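Local coordinates for 70 kDa protein (PDB 4B2N) that cleaves rubber as a processive dioxygenase that carries two covalently bound c-type hemes and probably transfers electrons, at residues A[53-65]-A[406-420]. Sequence-based numbering, arbitrary orientation.
Sequences VNSNPNAALQFNA and NYLPDPRLKGVAAVV
The ring of F63 packs against L413, L408 and A418, with L61 CG of its own segment over one face. CG of F63 lies anti to the carbonyl carbon (chi1 -59°), which carries the ring in among aliphatic groups. L413 CD1 meets F63 CE2 at 3.6 Å. L408 CD2 touches F63 CZ and A418 CB sits against F63 CD1, all oblique to the ring, while V416 O lies at the edge near its plane. A flat, wholly apolar side chain suits this buried place, and the small A418 methyl lets F63 and A65 come close. V53 CG2 presses tightly on L413 CD1 (3.5 Å), P409 sets its rigid ring by V53 O and S55 OG, and the L61 and V419 side chains run antiparallel.

N64 suits the polar end because its amide can both donate and accept. N64 OD1 takes V420 N on a lone pair at 2.9 Å, and N64 ND2 gives to V420 O, so two bonds fix the amide's rotation. A418 O accepts from both N64 N and A65 N. At the other end A60 N bonds N406 O (2.8 Å).

This is loop-on-loop packing near the second heme c site: V419 lies close to C393, a covalent heme anchor.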
# COMPACT_ATOMS: atom_id res chain seq x y z
N VAL A 53 -2.08 5.71 27.11
CA VAL A 53 -1.45 4.38 26.96
C VAL A 53 -0.04 4.42 27.52
O VAL A 53 0.44 3.42 28.09
CB VAL A 53 -1.55 3.81 25.48
CG1 VAL A 53 -0.79 4.70 24.49
CG2 VAL A 53 -1.05 2.37 25.37
N ASN A 54 0.63 5.57 27.41
CA ASN A 54 2.04 5.60 27.79
C ASN A 54 2.13 5.89 29.28
O ASN A 54 2.64 6.95 29.62
CB ASN A 54 2.81 6.68 27.03
CG ASN A 54 2.77 6.46 25.46
OD1 ASN A 54 2.51 7.39 24.66
ND2 ASN A 54 3.11 5.26 25.06
N SER A 55 1.68 4.96 30.13
CA SER A 55 1.57 5.20 31.60
C SER A 55 2.95 5.34 32.27
O SER A 55 3.04 5.87 33.36
CB SER A 55 0.75 4.12 32.28
OG SER A 55 1.21 2.83 31.83
N ASN A 56 3.99 4.87 31.61
CA ASN A 56 5.34 5.14 32.07
C ASN A 56 6.14 6.01 31.09
O ASN A 56 6.64 5.52 30.07
CB ASN A 56 6.08 3.83 32.41
CG ASN A 56 7.58 4.07 32.63
OD1 ASN A 56 8.04 5.22 32.75
ND2 ASN A 56 8.36 3.00 32.67
N PRO A 57 6.28 7.29 31.40
CA PRO A 57 6.88 8.19 30.43
C PRO A 57 8.36 7.93 30.21
O PRO A 57 8.90 8.47 29.24
CB PRO A 57 6.70 9.57 31.06
CG PRO A 57 6.69 9.30 32.53
CD PRO A 57 6.12 7.93 32.73
N ASN A 58 8.98 7.07 31.03
CA ASN A 58 10.38 6.69 30.82
C ASN A 58 10.57 5.37 30.10
O ASN A 58 11.70 4.99 29.84
CB ASN A 58 11.13 6.65 32.13
CG ASN A 58 11.05 7.98 32.83
OD1 ASN A 58 10.39 8.08 33.85
ND2 ASN A 58 11.63 9.02 32.22
N ALA A 59 9.48 4.68 29.77
CA ALA A 59 9.59 3.42 29.04
C ALA A 59 10.39 3.59 27.71
O ALA A 59 10.46 4.67 27.13
CB ALA A 59 8.20 2.83 28.76
N ALA A 60 10.97 2.48 27.24
CA ALA A 60 11.72 2.41 25.97
C ALA A 60 10.87 2.82 24.78
O ALA A 60 11.37 3.40 23.81
CB ALA A 60 12.23 1.00 25.74
N LEU A 61 9.59 2.50 24.84
CA LEU A 61 8.71 2.83 23.70
C LEU A 61 7.57 3.77 24.09
O LEU A 61 6.75 3.45 24.95
CB LEU A 61 8.15 1.53 23.12
CG LEU A 61 7.02 1.65 22.07
CD1 LEU A 61 7.47 2.43 20.81
CD2 LEU A 61 6.54 0.29 21.66
N GLN A 62 7.51 4.93 23.45
CA GLN A 62 6.40 5.88 23.67
C GLN A 62 5.57 5.96 22.39
O GLN A 62 6.05 6.53 21.41
CB GLN A 62 6.95 7.26 23.99
CG GLN A 62 7.87 7.18 25.20
CD GLN A 62 7.06 6.86 26.45
OE1 GLN A 62 6.04 7.46 26.68
NE2 GLN A 62 7.51 5.90 27.25
N PHE A 63 4.36 5.43 22.40
CA PHE A 63 3.50 5.51 21.20
C PHE A 63 3.10 6.93 20.89
O PHE A 63 2.85 7.73 21.79
CB PHE A 63 2.22 4.67 21.35
CG PHE A 63 2.47 3.21 21.61
CD1 PHE A 63 3.06 2.39 20.61
CD2 PHE A 63 2.15 2.64 22.88
CE1 PHE A 63 3.27 1.01 20.85
CE2 PHE A 63 2.42 1.27 23.14
CZ PHE A 63 2.96 0.45 22.11
N ASN A 64 2.90 7.24 19.63
CA ASN A 64 2.41 8.58 19.31
C ASN A 64 1.37 8.61 18.24
O ASN A 64 0.86 9.68 17.93
CB ASN A 64 3.55 9.55 19.02
CG ASN A 64 4.23 9.25 17.71
OD1 ASN A 64 3.72 8.53 16.89
ND2 ASN A 64 5.40 9.82 17.51
N ALA A 65 1.00 7.44 17.70
CA ALA A 65 -0.01 7.44 16.64
C ALA A 65 -1.22 6.67 17.16
O ALA A 65 -1.23 5.42 17.14
CB ALA A 65 0.54 6.80 15.38
N ASN A 406 9.29 -1.23 31.91
CA ASN A 406 10.37 -0.40 31.38
C ASN A 406 10.32 -0.38 29.83
O ASN A 406 10.88 0.54 29.19
CB ASN A 406 11.75 -0.88 31.86
CG ASN A 406 11.88 -0.84 33.37
OD1 ASN A 406 11.44 0.12 34.02
ND2 ASN A 406 12.44 -1.89 33.94
N TYR A 407 9.66 -1.37 29.23
CA TYR A 407 9.60 -1.48 27.76
C TYR A 407 8.22 -1.17 27.20
O TYR A 407 8.12 -0.48 26.19
CB TYR A 407 10.11 -2.87 27.27
CG TYR A 407 11.57 -2.93 27.55
CD1 TYR A 407 12.49 -2.43 26.65
CD2 TYR A 407 12.03 -3.39 28.78
CE1 TYR A 407 13.86 -2.42 26.95
CE2 TYR A 407 13.39 -3.35 29.10
CZ TYR A 407 14.29 -2.86 28.18
OH TYR A 407 15.66 -2.82 28.43
N LEU A 408 7.17 -1.66 27.85
CA LEU A 408 5.81 -1.67 27.24
C LEU A 408 4.86 -1.63 28.40
O LEU A 408 5.07 -2.40 29.33
CB LEU A 408 5.53 -3.00 26.54
CG LEU A 408 5.05 -3.15 25.10
CD1 LEU A 408 4.19 -4.40 24.92
CD2 LEU A 408 4.59 -1.91 24.32
N PRO A 409 3.78 -0.81 28.33
CA PRO A 409 2.90 -0.59 29.48
C PRO A 409 1.84 -1.67 29.53
O PRO A 409 1.14 -1.75 30.49
CB PRO A 409 2.25 0.76 29.17
CG PRO A 409 2.15 0.77 27.66
CD PRO A 409 3.39 0.05 27.17
N ASP A 410 1.71 -2.51 28.50
CA ASP A 410 0.65 -3.52 28.53
C ASP A 410 1.08 -4.66 27.62
O ASP A 410 1.38 -4.39 26.45
CB ASP A 410 -0.63 -2.84 28.06
CG ASP A 410 -1.84 -3.77 28.04
OD1 ASP A 410 -1.74 -5.01 27.97
OD2 ASP A 410 -2.94 -3.23 28.03
N PRO A 411 1.13 -5.92 28.12
CA PRO A 411 1.67 -7.05 27.34
C PRO A 411 0.84 -7.29 26.09
O PRO A 411 1.37 -7.81 25.13
CB PRO A 411 1.60 -8.26 28.32
CG PRO A 411 1.35 -7.64 29.64
CD PRO A 411 0.66 -6.34 29.47
N ARG A 412 -0.43 -6.85 26.07
CA ARG A 412 -1.30 -6.99 24.88
C ARG A 412 -0.86 -6.14 23.68
O ARG A 412 -1.35 -6.36 22.56
CB ARG A 412 -2.75 -6.65 25.21
CG ARG A 412 -3.35 -7.64 26.18
CD ARG A 412 -4.75 -7.21 26.61
NE ARG A 412 -4.76 -5.90 27.26
CZ ARG A 412 -5.85 -5.21 27.55
NH1 ARG A 412 -7.06 -5.74 27.27
NH2 ARG A 412 -5.76 -4.02 28.11
N LEU A 413 0.08 -5.24 23.91
CA LEU A 413 0.56 -4.30 22.90
C LEU A 413 1.84 -4.82 22.19
O LEU A 413 2.50 -4.10 21.42
CB LEU A 413 0.79 -2.92 23.54
CG LEU A 413 -0.44 -2.20 24.08
CD1 LEU A 413 -0.01 -0.85 24.69
CD2 LEU A 413 -1.34 -1.90 22.88
N LYS A 414 2.17 -6.09 22.44
CA LYS A 414 3.31 -6.70 21.81
C LYS A 414 3.15 -6.55 20.31
O LYS A 414 2.08 -6.88 19.76
CB LYS A 414 3.30 -8.17 22.13
CG LYS A 414 4.46 -8.97 21.57
CD LYS A 414 4.48 -10.36 22.21
CE LYS A 414 3.11 -11.01 22.04
NZ LYS A 414 3.41 -12.39 21.63
N GLY A 415 4.19 -6.09 19.64
CA GLY A 415 4.17 -5.97 18.18
C GLY A 415 3.37 -4.82 17.54
O GLY A 415 3.47 -4.60 16.34
N VAL A 416 2.63 -4.05 18.34
CA VAL A 416 1.89 -2.87 17.79
C VAL A 416 2.87 -1.82 17.23
O VAL A 416 3.86 -1.47 17.88
CB VAL A 416 0.92 -2.21 18.82
CG1 VAL A 416 0.34 -0.90 18.28
CG2 VAL A 416 -0.22 -3.16 19.16
N ALA A 417 2.60 -1.39 15.99
CA ALA A 417 3.33 -0.28 15.41
C ALA A 417 2.44 0.98 15.53
O ALA A 417 1.44 1.14 14.78
CB ALA A 417 3.69 -0.59 13.94
N ALA A 418 2.74 1.88 16.47
CA ALA A 418 2.01 3.13 16.57
C ALA A 418 2.93 4.33 16.78
O ALA A 418 2.62 5.21 17.61
CB ALA A 418 0.98 3.06 17.69
N VAL A 419 4.04 4.38 16.05
CA VAL A 419 4.90 5.52 16.12
C VAL A 419 5.09 6.07 14.72
O VAL A 419 5.58 5.35 13.89
CB VAL A 419 6.28 5.11 16.70
CG1 VAL A 419 7.30 6.26 16.65
CG2 VAL A 419 6.14 4.59 18.14
N VAL A 420 4.70 7.33 14.49
CA VAL A 420 5.10 8.09 13.28
C VAL A 420 6.39 8.84 13.68
O VAL A 420 6.39 9.67 14.61
CB VAL A 420 3.96 9.03 12.83
CG1 VAL A 420 4.38 9.96 11.67
CG2 VAL A 420 2.77 8.18 12.39
O HOH W 1 11.24 3.14 33.05